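Probable uracil-DNA glycosylase (Acanthamoeba polyphaga mimivirus, PDB 5X55) belongs to the uracil-DNA glycosylase superfamily and is built round a four-stranded parallel beta-sheet flanked by helices. Local coordinates at residues D281-W295 against R305-P319. Residues are numbered along the deposited sequence; the frame is centred on the assembly and turned at random.
Sequences DYLTDNYDDLIFVAW and RVDPKKHYIITSSHP
Phe292 and Val306 form the tight apolar centre of this contact, a worked example of side chains tying a beta-alpha-beta crossover: Val306 CG2 sits almost over the middle of the phenyl face, 3.8 Å from the ring centroid, a CH-pi contact only 12° off the normal. Thr284 CG2 closes on Val306 CG2 at 3.6 Å. The edge of the Phe292 ring meets the face of His311 in a T-shaped pair, planes 79° apart. His311 is buried, its CG beside the backbone N and anti to the carbonyl carbon (chi1 -62°), which carries the imidazole across to segment 281-295; there Leu290 N donates to His311 ND1 at 2.9 Å, within the ring plane, fixing the ring's rotation. ND1 thus acts as the acceptor, so a neutral ring would probably carry its proton on NE2.

The looser, solvent side is held by charge. Arg305 grips Asp281 side-on, NE to OD1 at 3.0 Å and NH2 to OD2 at 2.5 Å, while a water links Asp281 OD1, Thr284 OG1 and Arg305 O. Exposed Lys310 NZ bridges to Asp288 OD2.

From Leu290 onward, parallel-strand hydrogen bonds alternate as far as Ser316, joining strands 291-295 and 312-316 of a beta-alpha-beta unit. The connecting helix 297-303 covers the Phe292, Ala294 and Ile313 face, helix 350-360 packs on Ile291 and Ile314, and strand 185-189 continues the sheet beyond 291-295.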
loop_
_atom_site.group_PDB
_atom_site.type_symbol
_atom_site.label_atom_id
_atom_site.label_comp_id
_atom_site.label_asym_id
_atom_site.label_seq_id
_atom_site.Cartn_x
_atom_site.Cartn_y
_atom_site.Cartn_z
ATOM N N ASP A 281 12.247 5.986 -4.054
ATOM C CA ASP A 281 13.576 6.596 -4.067
ATOM C C ASP A 281 13.717 7.622 -2.957
ATOM O O ASP A 281 14.771 7.718 -2.321
ATOM C CB ASP A 281 13.857 7.245 -5.428
ATOM C CG ASP A 281 13.921 6.220 -6.557
ATOM O OD1 ASP A 281 14.080 5.009 -6.256
ATOM O OD2 ASP A 281 13.792 6.613 -7.740
ATOM N N TYR A 282 12.664 8.406 -2.715
ATOM C CA TYR A 282 12.702 9.365 -1.622
ATOM C C TYR A 282 12.959 8.665 -0.294
ATOM O O TYR A 282 13.783 9.117 0.517
ATOM C CB TYR A 282 11.390 10.150 -1.576
ATOM C CG TYR A 282 11.346 11.145 -0.447
ATOM C CD1 TYR A 282 11.888 12.423 -0.597
ATOM C CD2 TYR A 282 10.786 10.809 0.777
ATOM C CE1 TYR A 282 11.857 13.340 0.445
ATOM C CE2 TYR A 282 10.755 11.719 1.825
ATOM C CZ TYR A 282 11.291 12.975 1.655
ATOM O OH TYR A 282 11.255 13.885 2.690
ATOM N N LEU A 283 12.256 7.552 -0.050
ATOM C CA LEU A 283 12.413 6.881 1.241
ATOM C C LEU A 283 13.814 6.288 1.385
ATOM O O LEU A 283 14.475 6.482 2.412
ATOM C CB LEU A 283 11.340 5.800 1.423
ATOM C CG LEU A 283 9.887 6.274 1.538
ATOM C CD1 LEU A 283 8.957 5.075 1.564
ATOM C CD2 LEU A 283 9.687 7.117 2.776
ATOM N N THR A 284 14.295 5.579 0.354
ATOM C CA THR A 284 15.610 4.954 0.450
ATOM C C THR A 284 16.754 5.964 0.401
ATOM O O THR A 284 17.853 5.662 0.876
ATOM C CB THR A 284 15.799 3.927 -0.668
ATOM O OG1 THR A 284 15.741 4.592 -1.940
ATOM C CG2 THR A 284 14.705 2.866 -0.592
ATOM N N ASP A 285 16.537 7.147 -0.157
ATOM C CA ASP A 285 17.595 8.142 -0.140
ATOM C C ASP A 285 17.648 8.887 1.185
ATOM O O ASP A 285 18.731 9.305 1.612
ATOM C CB ASP A 285 17.420 9.149 -1.278
ATOM C CG ASP A 285 17.508 8.504 -2.666
ATOM O OD1 ASP A 285 17.842 7.288 -2.769
ATOM O OD2 ASP A 285 17.226 9.224 -3.657
ATOM N N ASN A 286 16.512 9.077 1.860
ATOM C CA ASN A 286 16.571 9.917 3.047
ATOM C C ASN A 286 16.539 9.148 4.360
ATOM O O ASN A 286 16.753 9.755 5.409
ATOM C CB ASN A 286 15.449 10.949 3.010
ATOM C CG ASN A 286 15.712 12.013 1.974
ATOM O OD1 ASN A 286 15.137 11.997 0.879
ATOM N ND2 ASN A 286 16.624 12.930 2.293
ATOM N N TYR A 287 16.319 7.836 4.336
ATOM C CA TYR A 287 16.183 7.061 5.559
ATOM C C TYR A 287 16.973 5.766 5.458
ATOM O O TYR A 287 17.343 5.312 4.368
ATOM C CB TYR A 287 14.701 6.770 5.875
ATOM C CG TYR A 287 13.938 8.052 6.061
ATOM C CD1 TYR A 287 13.973 8.731 7.276
ATOM C CD2 TYR A 287 13.247 8.625 5.014
ATOM C CE1 TYR A 287 13.308 9.931 7.442
ATOM C CE2 TYR A 287 12.583 9.827 5.173
ATOM C CZ TYR A 287 12.627 10.470 6.390
ATOM O OH TYR A 287 11.981 11.657 6.571
ATOM N N ASP A 288 17.223 5.164 6.613
ATOM C CA ASP A 288 18.097 4.015 6.623
ATOM C C ASP A 288 17.454 2.825 7.296
ATOM O O ASP A 288 16.601 2.967 8.189
ATOM C CB ASP A 288 19.419 4.353 7.278
ATOM C CG ASP A 288 20.253 5.308 6.423
ATOM O OD1 ASP A 288 21.107 6.034 6.984
ATOM O OD2 ASP A 288 20.055 5.337 5.190
ATOM N N ASP A 289 17.849 1.646 6.808
ATOM C CA ASP A 289 17.501 0.405 7.474
ATOM C C ASP A 289 15.980 0.230 7.556
ATOM O O ASP A 289 15.425 -0.124 8.604
ATOM C CB ASP A 289 18.132 0.379 8.868
ATOM C CG ASP A 289 18.085 -0.975 9.500
ATOM O OD1 ASP A 289 17.697 -1.034 10.684
ATOM O OD2 ASP A 289 18.431 -1.961 8.814
ATOM N N LEU A 290 15.291 0.552 6.464
ATOM C CA LEU A 290 13.883 0.211 6.364
ATOM C C LEU A 290 13.766 -1.264 6.032
ATOM O O LEU A 290 14.716 -1.893 5.557
ATOM C CB LEU A 290 13.186 1.043 5.289
ATOM C CG LEU A 290 13.305 2.560 5.421
ATOM C CD1 LEU A 290 12.506 3.260 4.325
ATOM C CD2 LEU A 290 12.872 3.039 6.792
ATOM N N ILE A 291 12.587 -1.822 6.270
ATOM C CA ILE A 291 12.297 -3.187 5.860
ATOM C C ILE A 291 11.306 -3.147 4.702
ATOM O O ILE A 291 10.217 -2.576 4.832
ATOM C CB ILE A 291 11.758 -4.023 7.025
ATOM C CG1 ILE A 291 12.779 -4.000 8.165
ATOM C CG2 ILE A 291 11.469 -5.442 6.537
ATOM C CD1 ILE A 291 12.224 -4.405 9.509
ATOM N N PHE A 292 11.687 -3.750 3.575
ATOM C CA PHE A 292 10.837 -3.879 2.399
ATOM C C PHE A 292 10.373 -5.325 2.278
ATOM O O PHE A 292 11.197 -6.252 2.253
ATOM C CB PHE A 292 11.573 -3.447 1.121
ATOM C CG PHE A 292 11.722 -1.960 0.984
ATOM C CD1 PHE A 292 12.744 -1.291 1.635
ATOM C CD2 PHE A 292 10.816 -1.223 0.216
ATOM C CE1 PHE A 292 12.882 0.090 1.532
ATOM C CE2 PHE A 292 10.934 0.170 0.101
ATOM C CZ PHE A 292 11.972 0.830 0.768
ATOM N N VAL A 293 9.059 -5.509 2.209
ATOM C CA VAL A 293 8.432 -6.817 2.069
ATOM C C VAL A 293 7.883 -6.919 0.655
ATOM O O VAL A 293 7.011 -6.130 0.267
ATOM C CB VAL A 293 7.321 -7.012 3.109
ATOM C CG1 VAL A 293 6.656 -8.334 2.910
ATOM C CG2 VAL A 293 7.883 -6.899 4.491
ATOM N N ALA A 294 8.399 -7.880 -0.119
ATOM C CA ALA A 294 8.041 -8.044 -1.525
ATOM C C ALA A 294 7.221 -9.325 -1.689
ATOM O O ALA A 294 7.770 -10.430 -1.719
ATOM C CB ALA A 294 9.292 -8.066 -2.406
ATOM N N TRP A 295 5.903 -9.175 -1.802
ATOM C CA TRP A 295 5.012 -10.301 -2.031
ATOM C C TRP A 295 4.603 -10.310 -3.514
ATOM O O TRP A 295 3.802 -9.475 -3.955
ATOM C CB TRP A 295 3.803 -10.204 -1.110
ATOM C CG TRP A 295 4.082 -10.384 0.382
ATOM C CD1 TRP A 295 5.109 -11.080 0.969
ATOM C CD2 TRP A 295 3.287 -9.855 1.463
ATOM N NE1 TRP A 295 4.995 -11.018 2.352
ATOM C CE2 TRP A 295 3.888 -10.272 2.673
ATOM C CE3 TRP A 295 2.123 -9.072 1.517
ATOM C CZ2 TRP A 295 3.372 -9.928 3.916
ATOM C CZ3 TRP A 295 1.601 -8.735 2.769
ATOM C CH2 TRP A 295 2.233 -9.159 3.948
ATOM N N ARG A 305 14.554 -1.440 -6.771
ATOM C CA ARG A 305 15.063 -0.079 -6.761
ATOM C C ARG A 305 15.879 0.206 -5.518
ATOM O O ARG A 305 16.571 1.231 -5.472
ATOM C CB ARG A 305 13.930 0.944 -6.835
ATOM C CG ARG A 305 13.022 0.840 -8.051
ATOM C CD ARG A 305 12.011 1.962 -8.008
ATOM N NE ARG A 305 12.635 3.265 -8.251
ATOM C CZ ARG A 305 12.801 3.783 -9.467
ATOM N NH1 ARG A 305 12.398 3.103 -10.544
ATOM N NH2 ARG A 305 13.374 4.968 -9.609
ATOM N N VAL A 306 15.809 -0.674 -4.523
ATOM C CA VAL A 306 16.280 -0.406 -3.168
ATOM C C VAL A 306 17.637 -1.073 -2.991
ATOM O O VAL A 306 17.837 -2.218 -3.413
ATOM C CB VAL A 306 15.262 -0.924 -2.120
ATOM C CG1 VAL A 306 15.790 -0.749 -0.715
ATOM C CG2 VAL A 306 13.886 -0.233 -2.273
ATOM N N ASP A 307 18.567 -0.359 -2.380
ATOM C CA ASP A 307 19.890 -0.889 -2.055
ATOM C C ASP A 307 19.794 -1.958 -0.973
ATOM O O ASP A 307 19.519 -1.620 0.184
ATOM C CB ASP A 307 20.794 0.244 -1.582
ATOM C CG ASP A 307 22.240 -0.182 -1.425
ATOM O OD1 ASP A 307 22.534 -1.403 -1.468
ATOM O OD2 ASP A 307 23.089 0.723 -1.271
ATOM N N PRO A 308 20.043 -3.232 -1.280
ATOM C CA PRO A 308 19.838 -4.298 -0.289
ATOM C C PRO A 308 20.907 -4.382 0.790
ATOM O O PRO A 308 20.785 -5.226 1.682
ATOM C CB PRO A 308 19.827 -5.572 -1.153
ATOM C CG PRO A 308 20.682 -5.223 -2.336
ATOM C CD PRO A 308 20.461 -3.752 -2.596
ATOM N N LYS A 309 21.947 -3.550 0.757
ATOM C CA LYS A 309 22.890 -3.487 1.868
ATOM C C LYS A 309 22.573 -2.348 2.820
ATOM O O LYS A 309 22.995 -2.370 3.983
ATOM C CB LYS A 309 24.328 -3.333 1.354
ATOM C CG LYS A 309 24.756 -4.415 0.372
ATOM C CD LYS A 309 26.227 -4.277 -0.041
ATOM C CE LYS A 309 26.668 -2.818 -0.194
ATOM N NZ LYS A 309 25.915 -2.063 -1.246
ATOM N N LYS A 310 21.830 -1.375 2.343
ATOM C CA LYS A 310 21.340 -0.277 3.143
ATOM C C LYS A 310 19.973 -0.584 3.756
ATOM O O LYS A 310 19.571 0.060 4.736
ATOM C CB LYS A 310 21.258 0.939 2.226
ATOM C CG LYS A 310 21.514 2.272 2.821
ATOM C CD LYS A 310 20.537 3.291 2.270
ATOM C CE LYS A 310 21.148 4.636 2.469
ATOM N NZ LYS A 310 21.941 4.676 3.746
ATOM N N HIS A 311 19.248 -1.539 3.177
ATOM C CA HIS A 311 17.882 -1.838 3.568
ATOM C C HIS A 311 17.664 -3.337 3.468
ATOM O O HIS A 311 18.327 -4.034 2.693
ATOM C CB HIS A 311 16.850 -1.113 2.687
ATOM C CG HIS A 311 16.931 0.376 2.756
ATOM N ND1 HIS A 311 16.458 1.094 3.834
ATOM C CD2 HIS A 311 17.426 1.286 1.881
ATOM C CE1 HIS A 311 16.661 2.382 3.624
ATOM N NE2 HIS A 311 17.241 2.527 2.443
ATOM N N TYR A 312 16.688 -3.812 4.229
ATOM C CA TYR A 312 16.403 -5.235 4.365
ATOM C C TYR A 312 15.175 -5.595 3.526
ATOM O O TYR A 312 14.093 -5.041 3.747
ATOM C CB TYR A 312 16.193 -5.549 5.843
ATOM C CG TYR A 312 15.920 -6.987 6.191
ATOM C CD1 TYR A 312 16.716 -8.017 5.698
ATOM C CD2 TYR A 312 14.876 -7.310 7.046
ATOM C CE1 TYR A 312 16.462 -9.344 6.042
ATOM C CE2 TYR A 312 14.617 -8.626 7.396
ATOM C CZ TYR A 312 15.407 -9.637 6.897
ATOM O OH TYR A 312 15.124 -10.936 7.266
ATOM N N ILE A 313 15.343 -6.524 2.573
ATOM C CA ILE A 313 14.296 -6.901 1.620
ATOM C C ILE A 313 13.931 -8.368 1.816
ATOM O O ILE A 313 14.795 -9.249 1.714
ATOM C CB ILE A 313 14.718 -6.653 0.164
ATOM C CG1 ILE A 313 15.155 -5.194 -0.031
ATOM C CG2 ILE A 313 13.564 -6.996 -0.763
ATOM C CD1 ILE A 313 15.822 -4.917 -1.362
ATOM N N ILE A 314 12.648 -8.627 2.046
ATOM C CA ILE A 314 12.097 -9.959 2.311
ATOM C C ILE A 314 11.169 -10.286 1.158
ATOM O O ILE A 314 10.232 -9.521 0.885
ATOM C CB ILE A 314 11.313 -9.999 3.633
ATOM C CG1 ILE A 314 12.196 -9.667 4.831
ATOM C CG2 ILE A 314 10.650 -11.344 3.837
ATOM C CD1 ILE A 314 11.361 -9.454 6.112
ATOM N N THR A 315 11.406 -11.420 0.493
ATOM C CA THR A 315 10.722 -11.738 -0.753
ATOM C C THR A 315 10.090 -13.122 -0.702
ATOM O O THR A 315 10.721 -14.088 -0.272
ATOM C CB THR A 315 11.689 -11.667 -1.949
ATOM O OG1 THR A 315 12.362 -10.405 -1.944
ATOM C CG2 THR A 315 10.924 -11.777 -3.227
ATOM N N SER A 316 8.862 -13.218 -1.190
ATOM C CA SER A 316 8.193 -14.501 -1.356
ATOM C C SER A 316 7.137 -14.344 -2.441
ATOM O O SER A 316 7.006 -13.281 -3.052
ATOM C CB SER A 316 7.554 -14.953 -0.049
ATOM O OG SER A 316 6.384 -14.179 0.175
ATOM N N SER A 317 6.358 -15.401 -2.659
ATOM C CA SER A 317 5.216 -15.269 -3.550
ATOM C C SER A 317 4.092 -14.487 -2.864
ATOM O O SER A 317 4.094 -14.248 -1.649
ATOM C CB SER A 317 4.700 -16.640 -3.994
ATOM O OG SER A 317 3.838 -17.209 -3.010
ATOM N N HIS A 318 3.105 -14.124 -3.675
ATOM C CA HIS A 318 1.982 -13.321 -3.227
ATOM C C HIS A 318 0.995 -14.165 -2.416
ATOM O O HIS A 318 0.806 -15.355 -2.697
ATOM C CB HIS A 318 1.279 -12.720 -4.442
ATOM C CG HIS A 318 0.298 -11.630 -4.123
ATOM N ND1 HIS A 318 -1.005 -11.885 -3.756
ATOM C CD2 HIS A 318 0.418 -10.281 -4.163
ATOM C CE1 HIS A 318 -1.645 -10.744 -3.574
ATOM N NE2 HIS A 318 -0.802 -9.754 -3.804
ATOM N N PRO A 319 0.337 -13.565 -1.421
ATOM C CA PRO A 319 -0.600 -14.324 -0.580
ATOM C C PRO A 319 -1.928 -14.635 -1.231
ATOM O O PRO A 319 -2.751 -15.306 -0.597
ATOM C CB PRO A 319 -0.820 -13.394 0.626
ATOM C CG PRO A 319 -0.608 -12.041 0.084
ATOM C CD PRO A 319 0.552 -12.207 -0.886
HETATM O O HOH W 1 15.477 3.797 -4.458
#